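Holo-[acyl-carrier-protein] synthase (Neisseria meningitidis FAM18, PDB 5SUV) belongs to the 4'-phosphopantetheinyl transferase superfamily and is a trimeric protein that binds coenzyme A. Local coordinates at residues T8-L13 against T117-V122. Residues are numbered along the deposited sequence; the frame is centred on the assembly and turned at random.
Sequences TDIVSL and TVLAFV
Asp9 and Val11 pair with Ala120 and Val118 in the antiparallel sheet of this AcpS-type subunit, joining strand 3-12, at one edge within the chain, to the central strand 117-125. Both are hydrogen-bonded pairs: Asp9 N donates to Ala120 O and Val11 N to Val118 O, while the return bonds run from Ala120 N to Asp9 O (3.0 Å) and from Val118 N to Val11 O (2.8 Å). Between them, Ile10 faces Leu119 in a non-hydrogen-bonded pair, with Ile10 CA only 3.3 Å from Val118 O in a CA-H...O contact.

On the face of Thr8, Ile10, Leu119 and Phe121, Leu119 CD1 reaches Ile10 CG2 at 3.5 Å; this face packs against the other two subunits, where Leu119 meets its own copies. Val11 and Val118 share the other face, where Val11 also touches helix 46-63. Leu13, at the start of helix 13-23, brings CD2 to Val118 CG2 at 3.6 Å, the two side chains crossing at about a right angle. Asp9 shares the face of Ala120, but its carboxylate ends in the coenzyme A pocket, where Lys62 forms a long, weak ion pair with OD1 and the like-charged Glu58 lies close to OD2.

The polar side-chain contact is made by Thr8. With OG1 anti to its backbone N (chi1 -169°), the hydroxyl donates to Ala120 O at 3.2 Å, giving that carbonyl a second donor beside Asp9 N. The same OG1 sits over the centre of the Phe121 ring, 3.8 Å above its plane.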
loop_
_atom_site.group_PDB
_atom_site.type_symbol
_atom_site.label_atom_id
_atom_site.label_comp_id
_atom_site.label_asym_id
_atom_site.label_seq_id
_atom_site.Cartn_x
_atom_site.Cartn_y
_atom_site.Cartn_z
ATOM N N THR A 8 0.468 -2.489 6.366
ATOM C CA THR A 8 1.062 -1.312 5.777
ATOM C C THR A 8 1.618 -0.435 6.888
ATOM O O THR A 8 1.189 -0.505 8.041
ATOM C CB THR A 8 0.034 -0.537 4.930
ATOM O OG1 THR A 8 0.699 0.463 4.171
ATOM C CG2 THR A 8 -1.021 0.096 5.825
ATOM N N ASP A 9 2.582 0.397 6.520
ATOM C CA ASP A 9 3.147 1.342 7.464
ATOM C C ASP A 9 3.697 2.523 6.679
ATOM O O ASP A 9 4.297 2.344 5.613
ATOM C CB ASP A 9 4.240 0.673 8.301
ATOM C CG ASP A 9 4.403 1.300 9.669
ATOM O OD1 ASP A 9 3.385 1.547 10.351
ATOM O OD2 ASP A 9 5.557 1.530 10.072
ATOM N N ILE A 10 3.472 3.726 7.199
ATOM C CA ILE A 10 4.149 4.921 6.710
ATOM C C ILE A 10 4.974 5.498 7.847
ATOM O O ILE A 10 4.530 5.542 9.000
ATOM C CB ILE A 10 3.166 5.962 6.133
ATOM C CG1 ILE A 10 1.882 5.997 6.951
ATOM C CG2 ILE A 10 2.895 5.650 4.661
ATOM C CD1 ILE A 10 0.889 7.053 6.488
ATOM N N VAL A 11 6.197 5.889 7.522
ATOM C CA VAL A 11 7.178 6.326 8.499
ATOM C C VAL A 11 7.831 7.588 7.971
ATOM O O VAL A 11 8.301 7.617 6.827
ATOM C CB VAL A 11 8.246 5.249 8.774
ATOM C CG1 VAL A 11 9.345 5.801 9.669
ATOM C CG2 VAL A 11 7.609 4.031 9.408
ATOM N N SER A 12 7.894 8.607 8.817
ATOM C CA SER A 12 8.538 9.869 8.483
ATOM C C SER A 12 10.012 9.810 8.859
ATOM O O SER A 12 10.356 9.429 9.983
ATOM C CB SER A 12 7.851 11.013 9.227
ATOM O OG SER A 12 8.696 12.143 9.275
ATOM N N LEU A 13 10.886 10.156 7.916
ATOM C CA LEU A 13 12.302 10.269 8.258
ATOM C C LEU A 13 12.515 11.213 9.437
ATOM O O LEU A 13 13.366 10.962 10.297
ATOM C CB LEU A 13 13.109 10.742 7.052
ATOM C CG LEU A 13 13.038 9.893 5.784
ATOM C CD1 LEU A 13 13.848 10.537 4.679
ATOM C CD2 LEU A 13 13.533 8.487 6.054
ATOM N N THR A 117 8.737 10.581 3.286
ATOM C CA THR A 117 7.818 9.482 3.550
ATOM C C THR A 117 8.448 8.164 3.124
ATOM O O THR A 117 8.858 8.008 1.968
ATOM C CB THR A 117 6.496 9.706 2.817
ATOM O OG1 THR A 117 5.893 10.919 3.283
ATOM C CG2 THR A 117 5.534 8.569 3.063
ATOM N N VAL A 118 8.517 7.214 4.053
ATOM C CA VAL A 118 8.877 5.842 3.741
ATOM C C VAL A 118 7.629 4.991 3.885
ATOM O O VAL A 118 6.858 5.152 4.836
ATOM C CB VAL A 118 10.003 5.311 4.647
ATOM C CG1 VAL A 118 10.320 3.866 4.295
ATOM C CG2 VAL A 118 11.228 6.166 4.488
ATOM N N LEU A 119 7.419 4.104 2.930
ATOM C CA LEU A 119 6.215 3.294 2.867
ATOM C C LEU A 119 6.576 1.820 2.755
ATOM O O LEU A 119 7.492 1.456 2.012
ATOM C CB LEU A 119 5.376 3.729 1.674
ATOM C CG LEU A 119 4.143 2.950 1.272
ATOM C CD1 LEU A 119 3.193 2.908 2.428
ATOM C CD2 LEU A 119 3.528 3.650 0.066
ATOM N N ALA A 120 5.841 0.976 3.486
ATOM C CA ALA A 120 5.989 -0.473 3.408
ATOM C C ALA A 120 4.622 -1.130 3.249
ATOM O O ALA A 120 3.647 -0.734 3.895
ATOM C CB ALA A 120 6.700 -1.042 4.660
ATOM N N PHE A 121 4.565 -2.140 2.384
ATOM C CA PHE A 121 3.406 -3.009 2.218
ATOM C C PHE A 121 3.857 -4.457 2.390
ATOM O O PHE A 121 4.910 -4.843 1.879
ATOM C CB PHE A 121 2.763 -2.873 0.838
ATOM C CG PHE A 121 1.884 -1.672 0.673
ATOM C CD1 PHE A 121 2.427 -0.410 0.512
ATOM C CD2 PHE A 121 0.507 -1.815 0.630
ATOM C CE1 PHE A 121 1.610 0.693 0.339
ATOM C CE2 PHE A 121 -0.317 -0.715 0.455
ATOM C CZ PHE A 121 0.237 0.545 0.307
ATOM N N VAL A 122 3.048 -5.252 3.083
ATOM C CA VAL A 122 3.368 -6.645 3.364
ATOM C C VAL A 122 2.112 -7.483 3.184
ATOM O O VAL A 122 1.032 -7.120 3.675
ATOM C CB VAL A 122 3.916 -6.827 4.798
ATOM C CG1 VAL A 122 4.089 -8.298 5.127
ATOM C CG2 VAL A 122 5.234 -6.092 4.979
#